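Long-range contacts in endonuclease and methylase LlaGI (Lactococcus lactis, PDB 5FFJ), which recognises a specific DNA sequence and combines methyltransferase, helicase-like ATPase and nuclease activities in a Type ISP restriction-modification enzyme, crystallised here without its nuclease and bound to DNA: residues 1069-1074 / 1150-1155; 1088-1093 / 1128-1134. The contacts are given in a common frame with arbitrary orientation. Residues are numbered along the deposited sequence.

Both interactions lie in the C-terminal specificity domain, on the same side of the chain's centre, with their own centres about 25 Å apart and nearest atoms about 6 Å apart, so they do not touch. Helix 1074-1096 joins them: it starts at the end of segment 1069-1074 and carries segment 1088-1093. Along the chain the order is 1069-1074, 1088-1093, 1128-1134, 1150-1155, so interaction 2 falls wholly between the two halves of interaction 1. The helix is thus tied at its start to a small mixed sheet and, further along, to the segment leaving helix 1122-1129. Interactions 1 and 2 come within about 6 and 4 Å of the bound DNA, respectively, in a domain probably devoted to sequence recognition.

Interaction 1: residues 1069-1074 / 1150-1155; sequences VSNFSK and TKKYLY
Three backbone hydrogen bonds hold 1069-1074 antiparallel to strand 1150-1155: Tyr-1155 N to Val-1069 O (2.9 Å), Asn-1071 N to Tyr-1153 O (2.9 Å) and Tyr-1153 N to Asn-1071 O (2.7 Å). Asn-1071 and Tyr-1153 form the hydrogen-bonded pair; Ser-1070 and Leu-1154, with CA atoms 4.5 Å apart, form the non-hydrogen-bonded one, their side chains on the other face. After Asn-1071 the chain turns away: Asn-1071 (chi1 t) accepts Ser-1073 N at OD1 (2.7 Å) in an Asx turn, and Ser-1073 is the N-cap of helix 1074-1096. Two CH-pi contacts follow. Lys-1152 CE sits 3.7 Å from the centroid of the Phe-1072 ring (chi1 m) while Lys-1152 NZ forms a salt bridge with Asp-1366, and Lys-1074 CB lies 3.6 Å from that of Tyr-1153 (chi1 m), almost on the ring normal. Val-1069 packs CG1 on Leu-1154 CD1 (3.5 Å) and CG2 against the Tyr-1155 ring edge. The result is a short antiparallel edge-strand pairing in the mixed sheet of the specificity domain, leading directly into a capped helix.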
loop_
_atom_site.group_PDB
_atom_site.type_symbol
_atom_site.label_atom_id
_atom_site.label_comp_id
_atom_site.label_asym_id
_atom_site.label_seq_id
_atom_site.Cartn_x
_atom_site.Cartn_y
_atom_site.Cartn_z
ATOM N N VAL A 1069 12.460 14.498 -16.893
ATOM C CA VAL A 1069 12.530 15.800 -17.544
ATOM C C VAL A 1069 13.541 16.756 -16.896
ATOM O O VAL A 1069 13.990 17.709 -17.535
ATOM C CB VAL A 1069 11.111 16.442 -17.571
ATOM C CG1 VAL A 1069 11.073 17.805 -16.886
ATOM C CG2 VAL A 1069 10.606 16.540 -18.998
ATOM N N SER A 1070 13.902 16.495 -15.641
ATOM C CA SER A 1070 14.863 17.336 -14.920
ATOM C C SER A 1070 16.022 16.513 -14.358
ATOM O O SER A 1070 15.845 15.352 -13.983
ATOM C CB SER A 1070 14.171 18.088 -13.780
ATOM O OG SER A 1070 14.307 17.391 -12.555
ATOM N N ASN A 1071 17.198 17.129 -14.284
ATOM C CA ASN A 1071 18.408 16.441 -13.842
ATOM C C ASN A 1071 19.573 17.417 -13.660
ATOM O O ASN A 1071 19.587 18.501 -14.242
ATOM C CB ASN A 1071 18.784 15.346 -14.850
ATOM C CG ASN A 1071 19.952 14.481 -14.391
ATOM O OD1 ASN A 1071 20.889 14.957 -13.752
ATOM N ND2 ASN A 1071 19.904 13.199 -14.735
ATOM N N PHE A 1072 20.544 17.019 -12.841
ATOM C CA PHE A 1072 21.767 17.792 -12.644
ATOM C C PHE A 1072 22.636 17.838 -13.904
ATOM O O PHE A 1072 23.243 18.864 -14.208
ATOM C CB PHE A 1072 22.585 17.205 -11.489
ATOM C CG PHE A 1072 22.135 17.658 -10.128
ATOM C CD1 PHE A 1072 22.220 18.991 -9.765
ATOM C CD2 PHE A 1072 21.661 16.748 -9.197
ATOM C CE1 PHE A 1072 21.818 19.412 -8.512
ATOM C CE2 PHE A 1072 21.260 17.164 -7.940
ATOM C CZ PHE A 1072 21.339 18.498 -7.598
ATOM N N SER A 1073 22.697 16.723 -14.627
ATOM C CA SER A 1073 23.497 16.640 -15.847
ATOM C C SER A 1073 22.661 17.007 -17.064
ATOM O O SER A 1073 21.652 16.364 -17.348
ATOM C CB SER A 1073 24.083 15.233 -16.021
ATOM O OG SER A 1073 24.721 15.098 -17.280
ATOM N N LYS A 1074 23.086 18.053 -17.770
ATOM C CA LYS A 1074 22.444 18.468 -19.016
ATOM C C LYS A 1074 22.398 17.320 -20.021
ATOM O O LYS A 1074 21.394 17.120 -20.703
ATOM C CB LYS A 1074 23.183 19.666 -19.624
ATOM C CG LYS A 1074 22.639 20.117 -20.975
ATOM C CD LYS A 1074 23.300 21.409 -21.439
ATOM C CE LYS A 1074 22.724 21.899 -22.765
ATOM N NZ LYS A 1074 23.332 23.190 -23.195
ATOM N N THR A 1150 19.538 25.298 -5.253
ATOM C CA THR A 1150 19.770 24.131 -6.101
ATOM C C THR A 1150 19.174 24.362 -7.483
ATOM O O THR A 1150 17.952 24.377 -7.643
ATOM C CB THR A 1150 19.153 22.851 -5.505
ATOM O OG1 THR A 1150 19.515 22.736 -4.123
ATOM C CG2 THR A 1150 19.617 21.611 -6.278
ATOM N N LYS A 1151 20.042 24.555 -8.472
ATOM C CA LYS A 1151 19.603 24.714 -9.851
ATOM C C LYS A 1151 20.016 23.503 -10.686
ATOM O O LYS A 1151 21.194 23.151 -10.771
ATOM C CB LYS A 1151 20.151 26.018 -10.453
ATOM C CG LYS A 1151 21.654 26.083 -10.686
ATOM C CD LYS A 1151 22.046 27.485 -11.140
ATOM C CE LYS A 1151 23.531 27.608 -11.428
ATOM N NZ LYS A 1151 23.962 29.033 -11.442
ATOM N N LYS A 1152 19.008 22.854 -11.265
ATOM C CA LYS A 1152 19.186 21.699 -12.132
ATOM C C LYS A 1152 18.915 22.092 -13.573
ATOM O O LYS A 1152 18.457 23.201 -13.849
ATOM C CB LYS A 1152 18.238 20.568 -11.730
ATOM C CG LYS A 1152 18.592 19.847 -10.444
ATOM C CD LYS A 1152 17.584 18.739 -10.160
ATOM C CE LYS A 1152 18.100 17.744 -9.136
ATOM N NZ LYS A 1152 17.123 16.639 -8.932
ATOM N N TYR A 1153 19.191 21.171 -14.488
ATOM C CA TYR A 1153 18.812 21.344 -15.881
ATOM C C TYR A 1153 17.407 20.806 -16.106
ATOM O O TYR A 1153 17.028 19.779 -15.541
ATOM C CB TYR A 1153 19.804 20.640 -16.803
ATOM C CG TYR A 1153 21.102 21.391 -16.974
ATOM C CD1 TYR A 1153 21.224 22.388 -17.932
ATOM C CD2 TYR A 1153 22.202 21.111 -16.176
ATOM C CE1 TYR A 1153 22.405 23.083 -18.092
ATOM C CE2 TYR A 1153 23.390 21.801 -16.330
ATOM C CZ TYR A 1153 23.485 22.787 -17.290
ATOM O OH TYR A 1153 24.664 23.477 -17.451
ATOM N N LEU A 1154 16.643 21.512 -16.933
ATOM C CA LEU A 1154 15.244 21.185 -17.173
ATOM C C LEU A 1154 14.944 21.164 -18.664
ATOM O O LEU A 1154 15.333 22.072 -19.401
ATOM C CB LEU A 1154 14.332 22.196 -16.467
ATOM C CG LEU A 1154 12.909 22.388 -17.007
ATOM C CD1 LEU A 1154 12.069 21.146 -16.778
ATOM C CD2 LEU A 1154 12.253 23.602 -16.374
ATOM N N TYR A 1155 14.255 20.117 -19.100
ATOM C CA TYR A 1155 13.706 20.074 -20.445
ATOM C C TYR A 1155 12.333 20.740 -20.427
ATOM O O TYR A 1155 11.314 20.080 -20.212
ATOM C CB TYR A 1155 13.621 18.632 -20.955
ATOM C CG TYR A 1155 13.076 18.496 -22.364
ATOM C CD1 TYR A 1155 13.775 18.999 -23.455
ATOM C CD2 TYR A 1155 11.868 17.852 -22.603
ATOM C CE1 TYR A 1155 13.278 18.873 -24.744
ATOM C CE2 TYR A 1155 11.367 17.721 -23.888
ATOM C CZ TYR A 1155 12.076 18.233 -24.954
ATOM O OH TYR A 1155 11.578 18.103 -26.231
#

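Interaction 2: residues 1088-1093 / 1128-1134; sequences YNLEVD and AARREKT
Lys-1133, Val-1092 and Tyr-1088 bury the largest areas where the extended chain following helix 1122-1129 runs past one flank of helix 1074-1096. Lys-1133 keeps a nearly straight side chain (chi1 m, then t throughout), so that its NZ reaches Asp-1093 in a salt bridge, 2.7 Å from OD1. Lys-1133 CG meanwhile lies 3.9 Å from Val-1092 CG1. Val-1092 (chi1 t) points toward the passing chain and sets CG2 3.4 Å from Glu-1132 O. One helical turn earlier, Tyr-1088 (chi1 t) directs OH to that same carbonyl oxygen, Glu-1132 O, in a 2.9 Å hydrogen bond, and rests CE1 4.1 Å from Ala-1128 CB. Helix 1074-1096 here packs on the last turn of helix 1122-1129 and on the extended chain that leaves it, within the specificity domain and close to DNA: Arg-1130, where helical geometry ends, makes a long, weak ion pair with a phosphate. Asn-1089 (chi1 m) grips the backbone of Thr-1134 twice, OD1 accepting from Thr-1134 N (3.3 Å) and ND2 donating to Thr-1134 O (3.2 Å).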
loop_
_atom_site.group_PDB
_atom_site.type_symbol
_atom_site.label_atom_id
_atom_site.label_comp_id
_atom_site.label_asym_id
_atom_site.label_seq_id
_atom_site.Cartn_x
_atom_site.Cartn_y
_atom_site.Cartn_z
ATOM N N TYR A 1088 7.329 6.791 -26.212
ATOM C CA TYR A 1088 5.996 7.355 -26.375
ATOM C C TYR A 1088 5.528 7.275 -27.823
ATOM O O TYR A 1088 4.390 6.894 -28.095
ATOM C CB TYR A 1088 5.964 8.807 -25.896
ATOM C CG TYR A 1088 4.699 9.529 -26.289
ATOM C CD1 TYR A 1088 3.505 9.291 -25.622
ATOM C CD2 TYR A 1088 4.695 10.442 -27.334
ATOM C CE1 TYR A 1088 2.343 9.945 -25.982
ATOM C CE2 TYR A 1088 3.541 11.101 -27.700
ATOM C CZ TYR A 1088 2.365 10.849 -27.022
ATOM O OH TYR A 1088 1.210 11.503 -27.385
ATOM N N ASN A 1089 6.407 7.634 -28.754
ATOM C CA ASN A 1089 6.057 7.617 -30.168
ATOM C C ASN A 1089 5.845 6.200 -30.692
ATOM O O ASN A 1089 5.253 6.011 -31.754
ATOM C CB ASN A 1089 7.137 8.323 -30.993
ATOM C CG ASN A 1089 7.154 9.823 -30.769
ATOM O OD1 ASN A 1089 6.150 10.415 -30.374
ATOM N ND2 ASN A 1089 8.297 10.448 -31.027
ATOM N N LEU A 1090 6.327 5.208 -29.949
ATOM C CA LEU A 1090 6.087 3.813 -30.302
ATOM C C LEU A 1090 4.684 3.390 -29.878
ATOM O O LEU A 1090 3.984 2.699 -30.621
ATOM C CB LEU A 1090 7.124 2.892 -29.654
ATOM C CG LEU A 1090 8.543 2.880 -30.232
ATOM C CD1 LEU A 1090 9.354 1.773 -29.572
ATOM C CD2 LEU A 1090 8.545 2.712 -31.745
ATOM N N GLU A 1091 4.281 3.800 -28.678
ATOM C CA GLU A 1091 2.932 3.526 -28.198
ATOM C C GLU A 1091 1.921 4.125 -29.166
ATOM O O GLU A 1091 0.884 3.527 -29.443
ATOM C CB GLU A 1091 2.721 4.092 -26.792
ATOM C CG GLU A 1091 3.630 3.494 -25.726
ATOM C CD GLU A 1091 3.395 2.011 -25.505
ATOM O OE1 GLU A 1091 2.233 1.565 -25.607
ATOM O OE2 GLU A 1091 4.379 1.292 -25.231
ATOM N N VAL A 1092 2.238 5.303 -29.692
ATOM C CA VAL A 1092 1.374 5.971 -30.658
ATOM C C VAL A 1092 1.298 5.176 -31.959
ATOM O O VAL A 1092 0.212 4.970 -32.504
ATOM C CB VAL A 1092 1.869 7.405 -30.946
ATOM C CG1 VAL A 1092 1.280 7.947 -32.247
ATOM C CG2 VAL A 1092 1.522 8.321 -29.782
ATOM N N ASP A 1093 2.452 4.738 -32.456
ATOM C CA ASP A 1093 2.510 3.920 -33.662
ATOM C C ASP A 1093 1.692 2.644 -33.481
ATOM O O ASP A 1093 1.063 2.163 -34.424
ATOM C CB ASP A 1093 3.960 3.570 -34.016
ATOM C CG ASP A 1093 4.679 4.697 -34.740
ATOM O OD1 ASP A 1093 4.025 5.448 -35.494
ATOM O OD2 ASP A 1093 5.909 4.823 -34.562
ATOM N N ALA A 1128 -2.250 10.880 -26.443
ATOM C CA ALA A 1128 -2.146 9.494 -26.882
ATOM C C ALA A 1128 -3.514 8.972 -27.314
ATOM O O ALA A 1128 -3.605 8.017 -28.080
ATOM C CB ALA A 1128 -1.572 8.628 -25.778
ATOM N N ALA A 1129 -4.575 9.602 -26.819
ATOM C CA ALA A 1129 -5.925 9.281 -27.266
ATOM C C ALA A 1129 -6.060 9.702 -28.721
ATOM O O ALA A 1129 -6.612 8.974 -29.546
ATOM C CB ALA A 1129 -6.959 9.970 -26.404
ATOM N N ARG A 1130 -5.559 10.894 -29.019
ATOM C CA ARG A 1130 -5.305 11.293 -30.392
ATOM C C ARG A 1130 -3.987 10.638 -30.806
ATOM O O ARG A 1130 -3.315 10.034 -29.973
ATOM C CB ARG A 1130 -5.241 12.819 -30.517
ATOM C CG ARG A 1130 -6.500 13.548 -30.030
ATOM C CD ARG A 1130 -6.277 15.051 -29.924
ATOM N NE ARG A 1130 -5.327 15.386 -28.865
ATOM C CZ ARG A 1130 -4.960 16.624 -28.546
ATOM N NH1 ARG A 1130 -5.460 17.662 -29.205
ATOM N NH2 ARG A 1130 -4.091 16.827 -27.564
ATOM N N ARG A 1131 -3.628 10.719 -32.083
ATOM C CA ARG A 1131 -2.327 10.228 -32.534
ATOM C C ARG A 1131 -1.359 11.399 -32.649
ATOM O O ARG A 1131 -1.239 12.023 -33.707
ATOM C CB ARG A 1131 -2.440 9.488 -33.871
ATOM C CG ARG A 1131 -3.532 8.421 -33.913
ATOM C CD ARG A 1131 -3.578 7.568 -32.646
ATOM N NE ARG A 1131 -4.524 6.461 -32.774
ATOM C CZ ARG A 1131 -5.848 6.594 -32.751
ATOM N NH1 ARG A 1131 -6.399 7.793 -32.612
ATOM N NH2 ARG A 1131 -6.625 5.528 -32.875
ATOM N N GLU A 1132 -0.678 11.691 -31.545
ATOM C CA GLU A 1132 0.260 12.804 -31.482
ATOM C C GLU A 1132 1.669 12.343 -31.162
ATOM O O GLU A 1132 1.897 11.665 -30.161
ATOM C CB GLU A 1132 -0.179 13.819 -30.434
ATOM C CG GLU A 1132 -1.547 14.421 -30.696
ATOM C CD GLU A 1132 -1.637 15.896 -30.334
ATOM O OE1 GLU A 1132 -0.627 16.484 -29.886
ATOM O OE2 GLU A 1132 -2.732 16.474 -30.504
ATOM N N LYS A 1133 2.606 12.727 -32.020
ATOM C CA LYS A 1133 4.019 12.462 -31.798
ATOM C C LYS A 1133 4.753 13.756 -31.469
ATOM O O LYS A 1133 4.191 14.845 -31.606
ATOM C CB LYS A 1133 4.642 11.804 -33.029
ATOM C CG LYS A 1133 4.130 10.404 -33.329
ATOM C CD LYS A 1133 5.079 9.696 -34.280
ATOM C CE LYS A 1133 4.623 8.291 -34.617
ATOM N NZ LYS A 1133 5.637 7.601 -35.463
ATOM N N THR A 1134 6.004 13.628 -31.035
ATOM C CA THR A 1134 6.841 14.787 -30.752
ATOM C C THR A 1134 8.235 14.672 -31.334
ATOM O O THR A 1134 8.730 13.574 -31.594
ATOM C CB THR A 1134 7.007 15.015 -29.245
ATOM O OG1 THR A 1134 7.503 13.819 -28.635
ATOM C CG2 THR A 1134 5.708 15.372 -28.627
#